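Local coordinates for glutathione S-transferase family protein (Pseudomonas putida, PDB 3LXZ), which probably catalyses the conjugation of reduced glutathione to a wide range of hydrophobic electrophiles, at residues F8-Y13 with A203-S208; V17-L22 with N195-R200. All coordinates share one frame; numbering follows the deposited sequence.

Interaction 1 of 2, residues F8-Y13 with A203-S208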
loop_
_atom_site.group_PDB
_atom_site.type_symbol
_atom_site.label_atom_id
_atom_site.label_comp_id
_atom_site.label_asym_id
_atom_site.label_seq_id
_atom_site.Cartn_x
_atom_site.Cartn_y
_atom_site.Cartn_z
ATOM N N PHE A 8 -0.558 20.006 0.571
ATOM C CA PHE A 8 -0.382 21.060 1.537
ATOM C C PHE A 8 0.769 20.674 2.433
ATOM O O PHE A 8 0.988 19.511 2.680
ATOM C CB PHE A 8 -1.694 21.355 2.279
ATOM C CG PHE A 8 -2.258 20.186 3.080
ATOM C CD1 PHE A 8 -2.996 19.157 2.452
ATOM C CD2 PHE A 8 -2.065 20.129 4.459
ATOM C CE1 PHE A 8 -3.509 18.101 3.200
ATOM C CE2 PHE A 8 -2.588 19.080 5.226
ATOM C CZ PHE A 8 -3.309 18.063 4.590
ATOM N N SER A 9 1.510 21.673 2.908
ATOM C CA SER A 9 2.753 21.406 3.617
ATOM C C SER A 9 2.594 20.829 5.006
ATOM O O SER A 9 3.581 20.504 5.643
ATOM C CB SER A 9 3.606 22.672 3.650
ATOM O OG SER A 9 4.106 22.906 2.354
ATOM N N VAL A 10 1.363 20.681 5.480
ATOM C CA VAL A 10 1.174 19.994 6.755
ATOM C C VAL A 10 1.092 18.467 6.478
ATOM O O VAL A 10 1.286 17.658 7.407
ATOM C CB VAL A 10 -0.055 20.532 7.527
ATOM C CG1 VAL A 10 -0.291 19.773 8.866
ATOM C CG2 VAL A 10 0.095 22.047 7.814
ATOM N N SER A 11 0.849 18.079 5.213
ATOM C CA SER A 11 0.680 16.645 4.877
ATOM C C SER A 11 2.020 15.916 4.832
ATOM O O SER A 11 2.892 16.270 4.032
ATOM C CB SER A 11 -0.027 16.448 3.533
ATOM O OG SER A 11 0.156 15.086 3.128
ATOM N N ASN A 12 2.172 14.888 5.668
ATOM C CA ASN A 12 3.384 14.073 5.637
ATOM C C ASN A 12 3.645 13.394 4.279
ATOM O O ASN A 12 4.772 13.435 3.772
ATOM C CB ASN A 12 3.421 13.082 6.809
ATOM C CG ASN A 12 2.316 12.008 6.735
ATOM O OD1 ASN A 12 1.218 12.245 6.229
ATOM N ND2 ASN A 12 2.625 10.827 7.260
ATOM N N TYR A 13 2.603 12.840 3.657
ATOM C CA TYR A 13 2.765 12.207 2.339
ATOM C C TYR A 13 3.176 13.246 1.277
ATOM O O TYR A 13 3.956 12.951 0.389
ATOM C CB TYR A 13 1.449 11.542 1.929
ATOM C CG TYR A 13 1.155 10.224 2.618
ATOM C CD1 TYR A 13 1.799 9.048 2.232
ATOM C CD2 TYR A 13 0.197 10.149 3.645
ATOM C CE1 TYR A 13 1.518 7.835 2.857
ATOM C CE2 TYR A 13 -0.102 8.939 4.276
ATOM C CZ TYR A 13 0.556 7.795 3.880
ATOM O OH TYR A 13 0.278 6.601 4.506
ATOM N N ALA A 203 9.759 24.914 7.551
ATOM C CA ALA A 203 9.367 26.329 7.506
ATOM C C ALA A 203 8.032 26.478 6.755
ATOM O O ALA A 203 7.111 27.174 7.233
ATOM C CB ALA A 203 10.480 27.195 6.836
ATOM N N ASP A 204 7.940 25.808 5.604
ATOM C CA ASP A 204 6.703 25.816 4.810
ATOM C C ASP A 204 5.563 25.189 5.593
ATOM O O ASP A 204 4.455 25.714 5.619
ATOM C CB ASP A 204 6.868 25.130 3.460
ATOM C CG ASP A 204 7.784 25.908 2.483
ATOM O OD1 ASP A 204 8.178 27.083 2.782
ATOM O OD2 ASP A 204 8.139 25.321 1.428
ATOM N N LYS A 205 5.842 24.069 6.258
ATOM C CA LYS A 205 4.850 23.475 7.139
ATOM C C LYS A 205 4.313 24.481 8.173
ATOM O O LYS A 205 3.081 24.635 8.321
ATOM C CB LYS A 205 5.395 22.197 7.799
ATOM C CG LYS A 205 4.446 21.589 8.851
ATOM C CD LYS A 205 4.941 20.205 9.362
ATOM C CE LYS A 205 3.889 19.584 10.300
ATOM N NZ LYS A 205 4.303 18.356 11.111
ATOM N N GLU A 206 5.216 25.182 8.863
ATOM C CA GLU A 206 4.795 26.112 9.923
ATOM C C GLU A 206 3.974 27.258 9.331
ATOM O O GLU A 206 2.955 27.666 9.887
ATOM C CB GLU A 206 6.027 26.670 10.665
ATOM C CG GLU A 206 5.736 27.818 11.640
ATOM C CD GLU A 206 4.905 27.407 12.872
ATOM O OE1 GLU A 206 4.634 26.185 13.075
ATOM O OE2 GLU A 206 4.519 28.319 13.653
ATOM N N ALA A 207 4.410 27.753 8.190
ATOM C CA ALA A 207 3.750 28.854 7.507
ATOM C C ALA A 207 2.328 28.505 7.056
ATOM O O ALA A 207 1.481 29.388 6.946
ATOM C CB ALA A 207 4.583 29.242 6.269
ATOM N N SER A 208 2.102 27.213 6.796
ATOM C CA SER A 208 0.871 26.689 6.203
ATOM C C SER A 208 -0.100 26.213 7.267
ATOM O O SER A 208 -1.264 25.925 6.972
ATOM C CB SER A 208 1.207 25.505 5.278
ATOM O OG SER A 208 1.869 25.968 4.090
HETATM O O HOH W 1 1.201 24.003 1.491
#
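A surface contact between the two domains packs the turn that follows strand 3-7 against one side of helix 198-218, largely by van der Waals touching. Ser9 comes closest: its CA lies 4.6 Å from the CA of Lys205, and its CB points toward the helix. With OG anti to its own carbonyl carbon (chi1 -72°), Ser9 OG sits 3.7 Å from Asp204 CB, while Ser9 CB lies 3.8 Å from Ser208 OG. The carbonyl O of Ser9 rests 3.3 Å from Lys205 CB and makes a bent CA-H...O contact with Lys205 CA; the same oxygen accepts a hydrogen bond from Asn15 ND2. Lys205 leaves with CG anti to its backbone N and continues fully extended, so its aliphatic part runs past this carbonyl. The piece 8-13 is the beta-alpha connection of the thioredoxin-like N-terminal domain: a type I turn from Phe8 to Ser11, closed by Ser11 N to Phe8 O, after which Ser11 N-caps helix 12-23 through OG to Tyr14 N. Ser11, also a glutathione-binding residue, points away from 203-208, and its CB lies 3.8 Å above the centre of the Phe8 ring. From the turn, Val10 CG2 rests against the Lys205 carbonyl, 4.0 Å from Lys205 O; its apolar approach is looser, Val10 CG1 to Lys205 CE being 4.4 Å, and Met209 and Phe212 touch the same valine. A water accepts from Ser9 N at 2.7 Å and reaches Ser208 OG by a weak bond, bridging the two segments.

Interaction 2 of 2, residues V17-L22 with N195-R200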
loop_
_atom_site.group_PDB
_atom_site.type_symbol
_atom_site.label_atom_id
_atom_site.label_comp_id
_atom_site.label_asym_id
_atom_site.label_seq_id
_atom_site.Cartn_x
_atom_site.Cartn_y
_atom_site.Cartn_z
ATOM N N VAL A 17 7.049 13.506 -1.093
ATOM C CA VAL A 17 7.312 13.829 -2.491
ATOM C C VAL A 17 8.150 15.097 -2.615
ATOM O O VAL A 17 9.097 15.129 -3.410
ATOM C CB VAL A 17 6.033 13.908 -3.298
ATOM C CG1 VAL A 17 6.366 14.225 -4.779
ATOM C CG2 VAL A 17 5.341 12.499 -3.216
ATOM N N LYS A 18 7.793 16.120 -1.844
ATOM C CA LYS A 18 8.514 17.394 -1.867
ATOM C C LYS A 18 10.005 17.206 -1.584
ATOM O O LYS A 18 10.860 17.749 -2.337
ATOM C CB LYS A 18 7.857 18.364 -0.896
ATOM C CG LYS A 18 8.492 19.750 -0.778
ATOM C CD LYS A 18 7.478 20.689 -0.088
ATOM C CE LYS A 18 8.032 22.095 0.172
ATOM N NZ LYS A 18 7.021 22.879 0.947
ATOM N N LEU A 19 10.342 16.404 -0.560
ATOM C CA LEU A 19 11.756 16.136 -0.294
ATOM C C LEU A 19 12.445 15.441 -1.464
ATOM O O LEU A 19 13.594 15.759 -1.774
ATOM C CB LEU A 19 11.948 15.346 0.994
ATOM C CG LEU A 19 13.380 15.136 1.502
ATOM C CD1 LEU A 19 14.148 16.474 1.590
ATOM C CD2 LEU A 19 13.295 14.456 2.865
ATOM N N ALA A 20 11.746 14.491 -2.118
ATOM C CA ALA A 20 12.341 13.736 -3.231
ATOM C C ALA A 20 12.681 14.721 -4.353
ATOM O O ALA A 20 13.777 14.667 -4.909
ATOM C CB ALA A 20 11.356 12.659 -3.754
ATOM N N LEU A 21 11.738 15.621 -4.657
ATOM C CA LEU A 21 11.920 16.605 -5.732
ATOM C C LEU A 21 13.085 17.537 -5.385
ATOM O O LEU A 21 13.891 17.857 -6.253
ATOM C CB LEU A 21 10.635 17.408 -5.980
ATOM C CG LEU A 21 9.458 16.606 -6.573
ATOM C CD1 LEU A 21 8.154 17.360 -6.473
ATOM C CD2 LEU A 21 9.742 16.242 -8.006
ATOM N N LEU A 22 13.156 17.972 -4.128
ATOM C CA LEU A 22 14.239 18.888 -3.687
ATOM C C LEU A 22 15.605 18.177 -3.696
ATOM O O LEU A 22 16.612 18.755 -4.133
ATOM C CB LEU A 22 13.903 19.452 -2.301
ATOM C CG LEU A 22 12.870 20.573 -2.216
ATOM C CD1 LEU A 22 12.383 20.730 -0.797
ATOM C CD2 LEU A 22 13.415 21.917 -2.764
ATOM N N ASN A 195 19.077 16.818 6.919
ATOM C CA ASN A 195 19.069 16.981 5.473
ATOM C C ASN A 195 18.956 18.475 5.154
ATOM O O ASN A 195 18.185 19.187 5.803
ATOM C CB ASN A 195 17.881 16.220 4.876
ATOM C CG ASN A 195 17.774 16.389 3.388
ATOM O OD1 ASN A 195 17.410 17.456 2.890
ATOM N ND2 ASN A 195 18.071 15.333 2.668
ATOM N N PRO A 196 19.751 18.961 4.196
ATOM C CA PRO A 196 19.804 20.392 3.861
ATOM C C PRO A 196 18.472 20.995 3.405
ATOM O O PRO A 196 18.312 22.209 3.450
ATOM C CB PRO A 196 20.823 20.463 2.706
ATOM C CG PRO A 196 21.150 19.058 2.343
ATOM C CD PRO A 196 20.801 18.189 3.507
ATOM N N HIS A 197 17.533 20.150 2.970
ATOM C CA HIS A 197 16.236 20.633 2.486
ATOM C C HIS A 197 15.179 20.627 3.580
ATOM O O HIS A 197 14.082 21.159 3.385
ATOM C CB HIS A 197 15.774 19.824 1.252
ATOM C CG HIS A 197 16.785 19.787 0.144
ATOM N ND1 HIS A 197 17.004 20.856 -0.700
ATOM C CD2 HIS A 197 17.637 18.814 -0.259
ATOM C CE1 HIS A 197 17.950 20.542 -1.572
ATOM N NE2 HIS A 197 18.356 19.312 -1.320
HETATM N N MSE A 198 15.519 20.059 4.741
HETATM C CA MSE A 198 14.566 19.950 5.823
HETATM C C MSE A 198 14.151 21.322 6.375
HETATM O O MSE A 198 12.957 21.524 6.636
HETATM C CB MSE A 198 15.070 18.992 6.920
HETATM C CG MSE A 198 14.046 18.564 7.903
HETATM SE SE MSE A 198 12.597 17.504 7.053
HETATM C CE MSE A 198 13.662 16.196 6.162
ATOM N N PRO A 199 15.110 22.278 6.547
ATOM C CA PRO A 199 14.630 23.577 7.051
ATOM C C PRO A 199 13.482 24.188 6.211
ATOM O O PRO A 199 12.501 24.669 6.786
ATOM C CB PRO A 199 15.901 24.461 7.028
ATOM C CG PRO A 199 17.040 23.463 7.258
ATOM C CD PRO A 199 16.586 22.183 6.550
ATOM N N ARG A 200 13.597 24.140 4.883
ATOM C CA ARG A 200 12.554 24.615 3.974
ATOM C C ARG A 200 11.220 23.849 4.134
ATOM O O ARG A 200 10.154 24.451 4.185
ATOM C CB ARG A 200 13.052 24.545 2.535
ATOM C CG ARG A 200 11.987 24.312 1.475
ATOM C CD ARG A 200 11.534 25.594 0.808
ATOM N NE ARG A 200 10.397 25.342 -0.088
ATOM C CZ ARG A 200 10.480 25.153 -1.410
ATOM N NH1 ARG A 200 11.655 25.191 -2.046
ATOM N NH2 ARG A 200 9.365 24.926 -2.108
#
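Apolar packing, a histidine face and a pair of cationic side chains join the second half of helix 12-23 to the turn that opens helix 198-218. The apolar part centres on Leu19, whose CG is anti to its backbone N (chi1 -173°). Its CD2 meets CE of Met198, a selenomethionine, at 3.7 Å; that chain starts away from helix 12-23 and bends at chi2 and chi3 to bring its methyl back. The other branch, CD1, touches His197 CB and meets Asn195 OD1 tip to tip. Around the imidazole, Leu22 forms a CH-pi contact, its CB over the face of the His197 ring, 4.0 Å from the centroid and 24° off the normal. Leu22 O lies over the same ring, 3.4 Å from His197 NE2, at an angle too poor for a hydrogen bond. The turn holds itself in shape: Asn195 OD1 accepts from His197 N at 2.7 Å, in the carbonyl plane, a capping bond ahead of the helix, and Asn195 ND2 hydrogen-bonds to Glu23 OE1. Among the charged groups, Lys18 and Arg200 cross at about a right angle, with Lys18 NZ and Arg200 NE 4.3 Å apart. Asp204 OD2 forms salt bridges with both, and Glu30 takes Lys18 NZ and Arg200 NH2 on its two oxygens, probably offsetting the repulsion. Arg200 NH1 also lies 3.8 Å from Leu22 CD2. Phe28 of strand 28-32 packs on Lys18 and Leu22, Phe161 of helix 154-174 on Leu19 and Met198, and helix 63-73 touches Val17, Ala20 and Leu21.

In the fold
Both interactions join the thioredoxin-like domain to helix 198-218 of the all-helical domain; their centres lie about 12 Å apart. Interaction 1 uses the loop before helix 12-23 and the body of helix 198-218, interaction 2 the second half of helix 12-23 and the turn leading into helix 198-218. Interaction 1 is a surface contact of a backbone carbonyl, small side chains, a lysine's aliphatic chain and a water, beside the glutathione-binding Ser11. Interaction 2 is partly buried and larger, with leucine, selenomethionine and histidine packing plus a charged flank. Asp204 of 203-208 and, more weakly, Ser9 of 8-13 both reach Lys18, so the two contacts share one polar junction.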